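Side-chain contacts in uncharacterized protein (Bacteroides ovatus, PDB 4DQA), which is of unknown function but probably binds carbohydrate, joining an N-terminal BT_3987-like domain to a concanavalin A-like lectin/glucanase domain: residues Ala292-Glu295 against Asn296-Lys299; Gly255-Pro258 against Asn259-Met262; Tyr315-Asp319 against Gly320-Gln324; Asp56-Asn59 against Ala60-Thr64. All coordinates share one frame; numbering follows the deposited sequence.

In the fold
Along the chain the order is contact 4, contact 2, contact 1, contact 3, and none touches another. Contact 4, at the end of helix 52-62, belongs to the N-terminal BT_3987-like domain; contacts 1 and 2 fall in the concanavalin A-like region. Centres of contacts 2 and 4 are about 45 Å apart, on opposite sides of the chain's centre, consistent with an elongated two-domain molecule. Contacts 1, 2 and 3 form a more compact triangle, about 22 to 24 Å between centres. Contact 1 starts helix 295-300, which follows strand 282-289 of the eight-stranded antiparallel sheet; contact 3 leaves that sheet at strand 312-316 and leads into strand 324-325 of the five-stranded one. Each is a local turn or helix end.

Contact 1 of 4, residues Ala292-Glu295 against Asn296-Lys299; sequences ARTE and NQLK
Thr294 and Gln297 approach to 5.1 Å between their CA atoms where the extended chain of 292-294 turns into the helix that holds 296-299. The first helical bonds fix this turn: Leu298 N donates to Thr294 O at 2.9 Å, and Lys299 N donates to Glu295 O. Thr294 is the N-cap and, with Gln297, makes a capping box. Its OG1 sits between its own backbone N and carbonyl carbon (chi1 66°), which brings it to 3.0 Å from Gln297 N as acceptor. In return, Gln297 OE1 accepts from Thr294 N at 2.9 Å in a nearly straight bond (168° at the hydrogen), the donor tilted from the amide's carbonyl plane. Water 1 also donates to OE1 and bridges it to Ala292 O, so two donors grip this oxygen.

The same glutamine lies over one face of the Arg293 guanidinium: its CB stands above the centre, its CD is 3.6 Å from Arg293 NH1, and the two flat groups are only 17° from parallel. Bends at chi2 and chi3 fold the arginine back to allow this stack. Glu295 and Lys299 run side by side, joined by a long salt bridge, OE1 to NZ 3.8 Å.

Arg293 makes a cation-pi contact with Trp289, while Leu298 touches Ala227 of strand 223-231 and Tyr240 of strand 236-241, packing the helix start on the sheet.

Contact 2 of 4, residues Gly255-Pro258 against Asn259-Met262; sequences GFDP and NSDM
Asp257 meets Asn259 and Ser260 across a type I beta turn that runs from Asp257 to Ser260, and its side chain reaches forward over the turn. From Asp257 CB the chain runs on to CG. With CG anti to the backbone N (chi1 176°), this carboxylate carbon of Asp257 lies 3.7 Å from Ser260 N. From there the two oxygens diverge. Asp257 OD1 accepts a hydrogen bond from Asn259 N at 2.9 Å, bent to 145° at the hydrogen and arriving from above the carboxylate plane; this is the side-chain-to-backbone bond of an Asx turn. Asp257 OD2 packs against Ser260 CB at 3.8 Å.

The backbone oxygen of the same aspartate closes the turn: Ser260 N donates to Asp257 O at 3.1 Å from well above the carbonyl plane. In one of the two modelled conformers of Ser260, OG also donates to Asp257 O, a second bond that is doubtful.

Asn259 turns its amide elsewhere, its OD1 accepting from Phe154 N. The turn belongs to the loop between strands 244-250 and 264-266, where Pro258 packs on Phe154 and Phe160, and Phe256 meets Phe163 of strand 163-171 edge-to-face.

Contact 3 of 4, residues Tyr315-Asp319 against Gly320-Gln324; sequences YYKLD and GSETQ
Asp319 OD1 is gripped twice by Ser321, through the hydroxyl OG at 2.6 Å and through the backbone N at 3.0 Å. The bond from the backbone N closes an Asx turn in the loop that follows strand 312-316. OG reaches the syn lone pair of OD1, while Ser321 N comes from above the carboxylate plane, 44° out of it, so the two donors approach from different directions. Both Asp319 CG (chi1 67°) and Ser321 OG stand between their own backbone N and carbonyl carbon, which folds the two short side chains toward each other around the glycine between them. Gly320 has a positive phi of 99°, a backbone conformation that suits its lack of a side chain.

A second carboxylate spans the turn. Glu322 points back at the end of the strand and takes two consecutive backbone N-H groups: Lys317 N on OE2 and Leu318 N on OE1, each at 2.8 Å. Both bonds arrive on the syn side, the one to OE2 tilted from the carboxylate plane. This fork probably holds the group's rotation. Around it, Glu322 packs on Ile329 of strand 328-330, linking the turn to the five-stranded sheet.

The lysine's own ammonium leads elsewhere, to a salt bridge with Glu285 and a bond to Tyr315 OH. Glu322 CG lies at the edge of the Tyr316 ring, 4.1 Å from CD1.

Contact 4 of 4, residues Asp56-Asn59 against Ala60-Thr64; sequences DEYN and AKYGT
Tyr58 and Tyr62, four residues apart on helix 52-62, make the aromatic contact. The edge of Tyr62 is turned to the face of Tyr58, with centroids 4.6 Å apart and planes at 51°, an inclined form of the edge-to-face pair. Tyr62 CD2 stands over the centre of the Tyr58 ring and is 3.6 Å from its CE1. With CG anti to the backbone N (chi1 -171°), the Tyr58 ring swings along the helix toward its C-terminal end, where the Tyr62 ring lies over it. The hydroxyl of Tyr58 goes on to Glu15, and its ring also meets Tyr130.

Side-chain hydrogen bonding comes from Thr64, whose OG1 donates to Asn59 OD1 at 2.7 Å, in the carbonyl plane and on a lone pair. The same OG1 lies at the edge of the Tyr58 ring, 3.6 Å from CD1, so one hydroxyl oxygen meets both Asn59 and Tyr58. Asn59 ND2 donates to Tyr66 O, so both ends of the amide are engaged.

Among backbone bonds, Ala60, Lys61 and Tyr62 donate in turn to Asp56, Glu57 and Tyr58, the last from Tyr62 N to Tyr58 O at 3.0 Å. Beyond them the bonds to Asn59 O, from Gly63 N and Thr64 N, are weak. Gly63 leaves the helix with a phi of 68°, the positive value typical of a glycine at a helix C-terminus.

Contact 1 of 4, residues Ala292-Glu295 against Asn296-Lys299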
loop_
_atom_site.group_PDB
_atom_site.type_symbol
_atom_site.label_atom_id
_atom_site.label_comp_id
_atom_site.label_asym_id
_atom_site.label_seq_id
_atom_site.Cartn_x
_atom_site.Cartn_y
_atom_site.Cartn_z
ATOM N N ALA A 292 -13.813 4.411 10.464
ATOM C CA ALA A 292 -12.969 3.509 11.226
ATOM C C ALA A 292 -12.475 2.434 10.261
ATOM O O ALA A 292 -13.252 1.589 9.803
ATOM C CB ALA A 292 -13.746 2.869 12.390
ATOM N N ARG A 293 -11.190 2.461 9.931
ATOM C CA ARG A 293 -10.656 1.458 9.046
ATOM C C ARG A 293 -10.598 0.124 9.780
ATOM O O ARG A 293 -10.250 0.067 10.966
ATOM C CB ARG A 293 -9.258 1.877 8.576
ATOM C CG ARG A 293 -9.244 3.138 7.727
ATOM C CD ARG A 293 -9.734 2.869 6.320
ATOM N NE ARG A 293 -8.650 2.333 5.520
ATOM C CZ ARG A 293 -8.775 1.946 4.257
ATOM N NH1 ARG A 293 -9.956 1.974 3.664
ATOM N NH2 ARG A 293 -7.711 1.510 3.604
ATOM N N THR A 294 -10.924 -0.940 9.091
ATOM C CA THR A 294 -10.898 -2.251 9.718
ATOM C C THR A 294 -9.435 -2.697 9.886
ATOM O O THR A 294 -8.523 -2.143 9.246
ATOM C CB THR A 294 -11.625 -3.289 8.862
ATOM O OG1 THR A 294 -10.917 -3.476 7.636
ATOM C CG2 THR A 294 -13.080 -2.849 8.532
ATOM N N GLU A 295 -9.213 -3.700 10.737
ATOM C CA GLU A 295 -7.872 -4.284 10.903
ATOM C C GLU A 295 -7.306 -4.712 9.555
ATOM O O GLU A 295 -6.134 -4.472 9.265
ATOM C CB GLU A 295 -7.918 -5.513 11.814
ATOM C CG GLU A 295 -8.301 -5.231 13.222
ATOM C CD GLU A 295 -7.945 -6.382 14.151
ATOM O OE1 GLU A 295 -7.177 -7.279 13.722
ATOM O OE2 GLU A 295 -8.441 -6.386 15.302
ATOM N N ASN A 296 -8.130 -5.356 8.737
ATOM C CA ASN A 296 -7.679 -5.815 7.434
ATOM C C ASN A 296 -7.307 -4.651 6.528
ATOM O O ASN A 296 -6.328 -4.713 5.793
ATOM C CB ASN A 296 -8.724 -6.685 6.760
ATOM C CG ASN A 296 -8.816 -8.052 7.390
ATOM O OD1 ASN A 296 -7.875 -8.513 8.032
ATOM N ND2 ASN A 296 -9.947 -8.713 7.206
ATOM N N GLN A 297 -8.075 -3.573 6.593
ATOM C CA GLN A 297 -7.750 -2.413 5.763
ATOM C C GLN A 297 -6.455 -1.768 6.218
ATOM O O GLN A 297 -5.675 -1.284 5.400
ATOM C CB GLN A 297 -8.892 -1.392 5.795
ATOM C CG GLN A 297 -10.072 -1.792 4.954
ATOM C CD GLN A 297 -11.321 -0.977 5.222
ATOM O OE1 GLN A 297 -11.483 -0.353 6.267
ATOM N NE2 GLN A 297 -12.238 -0.997 4.252
ATOM N N LEU A 298 -6.228 -1.740 7.520
ATOM C CA LEU A 298 -4.989 -1.183 8.019
ATOM C C LEU A 298 -3.809 -2.037 7.574
ATOM O O LEU A 298 -2.821 -1.502 7.084
ATOM C CB LEU A 298 -5.016 -1.093 9.536
ATOM C CG LEU A 298 -6.034 -0.130 10.140
ATOM C CD1 LEU A 298 -6.095 -0.333 11.638
ATOM C CD2 LEU A 298 -5.667 1.295 9.841
ATOM N N LYS A 299 -3.918 -3.351 7.733
ATOM C CA LYS A 299 -2.827 -4.272 7.400
ATOM C C LYS A 299 -2.452 -4.240 5.952
ATOM O O LYS A 299 -1.260 -4.222 5.623
ATOM C CB LYS A 299 -3.190 -5.709 7.744
ATOM C CG LYS A 299 -3.194 -5.987 9.197
ATOM C CD LYS A 299 -3.840 -7.340 9.452
ATOM C CE LYS A 299 -3.922 -7.611 10.943
ATOM N NZ LYS A 299 -4.732 -8.820 11.240
HETATM O O HOH W 1 -13.812 1.177 6.930
HETATM O O HOH W 2 -5.759 2.088 5.797
#

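Contact 2 of 4, residues Gly255-Pro258 against Asn259-Met262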
loop_
_atom_site.group_PDB
_atom_site.type_symbol
_atom_site.label_atom_id
_atom_site.label_comp_id
_atom_site.label_asym_id
_atom_site.label_seq_id
_atom_site.Cartn_x
_atom_site.Cartn_y
_atom_site.Cartn_z
ATOM N N GLY A 255 -18.341 12.127 18.525
ATOM C CA GLY A 255 -17.259 12.487 17.623
ATOM C C GLY A 255 -16.449 13.638 18.196
ATOM O O GLY A 255 -16.508 13.934 19.391
ATOM N N PHE A 256 -15.695 14.305 17.334
ATOM C CA PHE A 256 -14.934 15.462 17.780
ATOM C C PHE A 256 -14.703 16.425 16.615
ATOM O O PHE A 256 -14.743 16.043 15.440
ATOM C CB PHE A 256 -13.591 15.055 18.412
ATOM C CG PHE A 256 -12.526 14.644 17.413
ATOM C CD1 PHE A 256 -12.498 13.365 16.873
ATOM C CD2 PHE A 256 -11.524 15.534 17.035
ATOM C CE1 PHE A 256 -11.497 12.998 15.981
ATOM C CE2 PHE A 256 -10.524 15.169 16.156
ATOM C CZ PHE A 256 -10.522 13.897 15.618
ATOM N N ASP A 257 -14.528 17.688 16.976
ATOM C CA ASP A 257 -14.211 18.756 16.047
ATOM C C ASP A 257 -12.690 18.902 15.969
ATOM O O ASP A 257 -12.068 19.395 16.920
ATOM C CB ASP A 257 -14.824 20.046 16.585
ATOM C CG ASP A 257 -14.467 21.253 15.752
ATOM O OD1 ASP A 257 -13.801 21.066 14.714
ATOM O OD2 ASP A 257 -14.874 22.376 16.129
ATOM N N PRO A 258 -12.071 18.461 14.857
ATOM C CA PRO A 258 -10.597 18.517 14.793
ATOM C C PRO A 258 -10.044 19.934 14.763
ATOM O O PRO A 258 -8.853 20.167 14.994
ATOM C CB PRO A 258 -10.271 17.806 13.485
ATOM C CG PRO A 258 -11.489 18.064 12.622
ATOM C CD PRO A 258 -12.651 17.966 13.594
ATOM N N ASN A 259 -10.903 20.881 14.436
ATOM C CA ASN A 259 -10.474 22.250 14.325
ATOM C C ASN A 259 -10.604 23.016 15.631
ATOM O O ASN A 259 -10.265 24.190 15.698
ATOM C CB ASN A 259 -11.280 22.959 13.207
ATOM C CG ASN A 259 -11.039 22.373 11.803
ATOM O OD1 ASN A 259 -9.971 21.845 11.489
ATOM N ND2 ASN A 259 -12.045 22.475 10.947
ATOM N N SER A 260 -11.095 22.370 16.693
ATOM C CA SER A 260 -11.286 23.116 17.923
ATOM C C SER A 260 -9.953 23.502 18.570
ATOM O O SER A 260 -8.917 22.843 18.430
ATOM C CB SER A 260 -12.286 22.457 18.908
ATOM O OG SER A 260 -12.075 21.076 19.114
ATOM N N ASP A 261 -10.005 24.643 19.242
ATOM C CA ASP A 261 -8.836 25.270 19.835
ATOM C C ASP A 261 -7.729 25.578 18.810
ATOM O O ASP A 261 -7.971 26.235 17.785
ATOM C CB ASP A 261 -8.333 24.393 20.983
ATOM C CG ASP A 261 -9.440 23.993 21.918
ATOM O OD1 ASP A 261 -10.397 24.788 22.064
ATOM O OD2 ASP A 261 -9.363 22.896 22.515
HETATM N N MSE A 262 -6.520 25.098 19.075
HETATM C CA MSE A 262 -5.378 25.294 18.181
HETATM C C MSE A 262 -5.464 24.435 16.922
HETATM O O MSE A 262 -4.696 24.618 15.944
HETATM C CB MSE A 262 -4.091 24.927 18.916
HETATM C CG MSE A 262 -3.774 23.425 18.897
HETATM SE SE MSE A 262 -4.898 22.403 20.126
HETATM C CE MSE A 262 -4.239 23.164 21.775
#

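Contact 3 of 4, residues Tyr315-Asp319 against Gly320-Gln324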
loop_
_atom_site.group_PDB
_atom_site.type_symbol
_atom_site.label_atom_id
_atom_site.label_comp_id
_atom_site.label_asym_id
_atom_site.label_seq_id
_atom_site.Cartn_x
_atom_site.Cartn_y
_atom_site.Cartn_z
ATOM N N TYR A 315 -3.778 13.013 3.534
ATOM C CA TYR A 315 -2.750 12.021 3.178
ATOM C C TYR A 315 -1.446 12.697 2.870
ATOM O O TYR A 315 -1.333 13.407 1.877
ATOM C CB TYR A 315 -3.236 11.252 1.950
ATOM C CG TYR A 315 -2.428 10.028 1.531
ATOM C CD1 TYR A 315 -1.464 9.447 2.351
ATOM C CD2 TYR A 315 -2.673 9.460 0.299
ATOM C CE1 TYR A 315 -0.757 8.301 1.933
ATOM C CE2 TYR A 315 -1.979 8.352 -0.128
ATOM C CZ TYR A 315 -1.059 7.748 0.704
ATOM O OH TYR A 315 -0.398 6.642 0.229
ATOM N N TYR A 316 -0.435 12.455 3.701
ATOM C CA TYR A 316 0.911 12.869 3.392
ATOM C C TYR A 316 1.793 11.640 3.270
ATOM O O TYR A 316 2.087 10.970 4.272
ATOM C CB TYR A 316 1.478 13.781 4.491
ATOM C CG TYR A 316 0.900 15.180 4.500
ATOM C CD1 TYR A 316 1.161 16.059 3.454
ATOM C CD2 TYR A 316 0.069 15.612 5.526
ATOM C CE1 TYR A 316 0.630 17.339 3.451
ATOM C CE2 TYR A 316 -0.452 16.886 5.546
ATOM C CZ TYR A 316 -0.187 17.752 4.488
ATOM O OH TYR A 316 -0.702 19.027 4.473
ATOM N N LYS A 317 2.263 11.364 2.059
ATOM C CA LYS A 317 3.201 10.260 1.856
ATOM C C LYS A 317 4.556 10.579 2.485
ATOM O O LYS A 317 5.196 9.706 3.062
ATOM C CB LYS A 317 3.376 9.960 0.364
ATOM C CG LYS A 317 2.071 9.516 -0.275
ATOM C CD LYS A 317 2.199 9.072 -1.749
ATOM C CE LYS A 317 2.988 7.770 -1.907
ATOM N NZ LYS A 317 2.309 6.600 -1.234
ATOM N N LEU A 318 4.976 11.824 2.340
ATOM C CA LEU A 318 6.304 12.306 2.770
ATOM C C LEU A 318 7.458 11.544 2.102
ATOM O O LEU A 318 8.447 11.207 2.741
ATOM C CB LEU A 318 6.429 12.355 4.312
ATOM C CG LEU A 318 5.314 13.099 5.008
ATOM C CD1 LEU A 318 5.513 13.052 6.513
ATOM C CD2 LEU A 318 5.178 14.531 4.535
ATOM N N ASP A 319 7.291 11.292 0.811
ATOM C CA ASP A 319 8.298 10.643 0.004
ATOM C C ASP A 319 8.882 11.563 -1.050
ATOM O O ASP A 319 9.629 11.103 -1.918
ATOM C CB ASP A 319 7.732 9.385 -0.654
ATOM C CG ASP A 319 6.652 9.698 -1.688
ATOM O OD1 ASP A 319 6.177 10.849 -1.722
ATOM O OD2 ASP A 319 6.265 8.761 -2.435
ATOM N N GLY A 320 8.562 12.849 -0.954
ATOM C CA GLY A 320 9.019 13.827 -1.934
ATOM C C GLY A 320 7.979 14.159 -2.973
ATOM O O GLY A 320 8.155 15.105 -3.748
ATOM N N SER A 321 6.901 13.386 -3.047
ATOM C CA SER A 321 5.894 13.644 -4.073
ATOM C C SER A 321 4.922 14.772 -3.722
ATOM O O SER A 321 4.198 15.226 -4.616
ATOM C CB SER A 321 5.111 12.368 -4.385
ATOM O OG SER A 321 4.348 11.886 -3.297
ATOM N N GLU A 322 4.908 15.254 -2.484
ATOM C CA GLU A 322 4.083 16.420 -2.158
ATOM C C GLU A 322 4.784 17.713 -2.483
ATOM O O GLU A 322 5.987 17.880 -2.292
ATOM C CB GLU A 322 3.655 16.454 -0.692
ATOM C CG GLU A 322 2.525 15.479 -0.355
ATOM C CD GLU A 322 2.966 14.140 0.206
ATOM O OE1 GLU A 322 4.013 14.054 0.880
ATOM O OE2 GLU A 322 2.209 13.183 -0.034
ATOM N N THR A 323 3.990 18.639 -2.969
ATOM C CA THR A 323 4.439 19.987 -3.204
ATOM C C THR A 323 4.577 20.762 -1.916
ATOM O O THR A 323 3.606 20.908 -1.167
ATOM C CB THR A 323 3.425 20.700 -4.102
ATOM O OG1 THR A 323 3.444 20.095 -5.402
ATOM C CG2 THR A 323 3.726 22.179 -4.219
ATOM N N GLN A 324 5.774 21.281 -1.670
ATOM C CA GLN A 324 6.042 22.261 -0.627
ATOM C C GLN A 324 6.476 23.555 -1.256
ATOM O O GLN A 324 7.424 23.588 -2.047
ATOM C CB GLN A 324 7.146 21.762 0.313
ATOM C CG GLN A 324 6.721 20.545 1.103
ATOM C CD GLN A 324 7.708 20.170 2.202
ATOM O OE1 GLN A 324 7.910 20.929 3.156
ATOM N NE2 GLN A 324 8.269 18.964 2.097
#

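Contact 4 of 4, residues Asp56-Asn59 against Ala60-Thr64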
loop_
_atom_site.group_PDB
_atom_site.type_symbol
_atom_site.label_atom_id
_atom_site.label_comp_id
_atom_site.label_asym_id
_atom_site.label_seq_id
_atom_site.Cartn_x
_atom_site.Cartn_y
_atom_site.Cartn_z
ATOM N N ASP A 56 -10.223 -13.331 -14.085
ATOM C CA ASP A 56 -11.246 -13.241 -13.066
ATOM C C ASP A 56 -11.586 -14.624 -12.507
ATOM O O ASP A 56 -11.769 -14.768 -11.293
ATOM C CB ASP A 56 -12.491 -12.551 -13.628
ATOM C CG ASP A 56 -12.193 -11.161 -14.196
ATOM O OD1 ASP A 56 -11.319 -10.457 -13.660
ATOM O OD2 ASP A 56 -12.855 -10.779 -15.181
ATOM N N GLU A 57 -11.695 -15.634 -13.368
ATOM C CA GLU A 57 -11.954 -16.988 -12.874
ATOM C C GLU A 57 -10.841 -17.495 -11.985
ATOM O O GLU A 57 -11.098 -18.177 -10.996
ATOM C CB GLU A 57 -12.138 -17.996 -13.995
ATOM C CG GLU A 57 -13.409 -17.905 -14.760
ATOM C CD GLU A 57 -13.518 -19.034 -15.760
ATOM O OE1 GLU A 57 -12.939 -18.923 -16.849
ATOM O OE2 GLU A 57 -14.203 -20.024 -15.463
ATOM N N TYR A 58 -9.601 -17.196 -12.366
ATOM C CA TYR A 58 -8.449 -17.615 -11.579
ATOM C C TYR A 58 -8.502 -16.927 -10.222
ATOM O O TYR A 58 -8.363 -17.553 -9.163
ATOM C CB TYR A 58 -7.150 -17.254 -12.338
ATOM C CG TYR A 58 -5.900 -17.826 -11.717
ATOM C CD1 TYR A 58 -5.338 -17.237 -10.618
ATOM C CD2 TYR A 58 -5.273 -18.935 -12.280
ATOM C CE1 TYR A 58 -4.186 -17.744 -10.048
ATOM C CE2 TYR A 58 -4.110 -19.457 -11.714
ATOM C CZ TYR A 58 -3.586 -18.854 -10.610
ATOM O OH TYR A 58 -2.427 -19.343 -9.997
ATOM N N ASN A 59 -8.732 -15.627 -10.220
ATOM C CA ASN A 59 -8.748 -14.893 -8.960
ATOM C C ASN A 59 -9.888 -15.382 -8.073
ATOM O O ASN A 59 -9.744 -15.472 -6.851
ATOM C CB ASN A 59 -8.895 -13.404 -9.220
ATOM C CG ASN A 59 -7.587 -12.748 -9.670
ATOM O OD1 ASN A 59 -6.493 -13.257 -9.418
ATOM N ND2 ASN A 59 -7.714 -11.616 -10.338
ATOM N N ALA A 60 -11.022 -15.728 -8.672
ATOM C CA ALA A 60 -12.145 -16.223 -7.860
ATOM C C ALA A 60 -11.842 -17.615 -7.281
ATOM O O ALA A 60 -12.180 -17.924 -6.134
ATOM C CB ALA A 60 -13.412 -16.234 -8.689
ATOM N N LYS A 61 -11.232 -18.472 -8.076
ATOM C CA LYS A 61 -10.900 -19.834 -7.664
ATOM C C LYS A 61 -9.884 -19.860 -6.525
ATOM O O LYS A 61 -9.979 -20.677 -5.595
ATOM C CB LYS A 61 -10.363 -20.600 -8.862
ATOM C CG LYS A 61 -10.030 -22.061 -8.612
ATOM C CD LYS A 61 -9.766 -22.752 -9.949
ATOM C CE LYS A 61 -9.401 -24.202 -9.759
ATOM N NZ LYS A 61 -9.083 -24.838 -11.080
ATOM N N TYR A 62 -8.924 -18.942 -6.593
ATOM C CA TYR A 62 -7.800 -18.926 -5.646
ATOM C C TYR A 62 -7.801 -17.715 -4.692
ATOM O O TYR A 62 -6.964 -17.630 -3.766
ATOM C CB TYR A 62 -6.486 -19.013 -6.453
ATOM C CG TYR A 62 -6.343 -20.271 -7.282
ATOM C CD1 TYR A 62 -6.183 -21.506 -6.686
ATOM C CD2 TYR A 62 -6.395 -20.222 -8.664
ATOM C CE1 TYR A 62 -6.070 -22.652 -7.450
ATOM C CE2 TYR A 62 -6.279 -21.357 -9.428
ATOM C CZ TYR A 62 -6.120 -22.576 -8.815
ATOM O OH TYR A 62 -6.005 -23.711 -9.590
ATOM N N GLY A 63 -8.719 -16.771 -4.863
ATOM C CA GLY A 63 -8.776 -15.615 -3.976
ATOM C C GLY A 63 -7.568 -14.708 -4.143
ATOM O O GLY A 63 -7.162 -14.002 -3.217
ATOM N N THR A 64 -6.999 -14.728 -5.338
ATOM C CA THR A 64 -5.819 -13.929 -5.641
ATOM C C THR A 64 -6.270 -12.605 -6.204
ATOM O O THR A 64 -7.469 -12.327 -6.350
ATOM C CB THR A 64 -4.872 -14.638 -6.599
ATOM O OG1 THR A 64 -5.614 -15.165 -7.708
ATOM C CG2 THR A 64 -4.213 -15.779 -5.920
#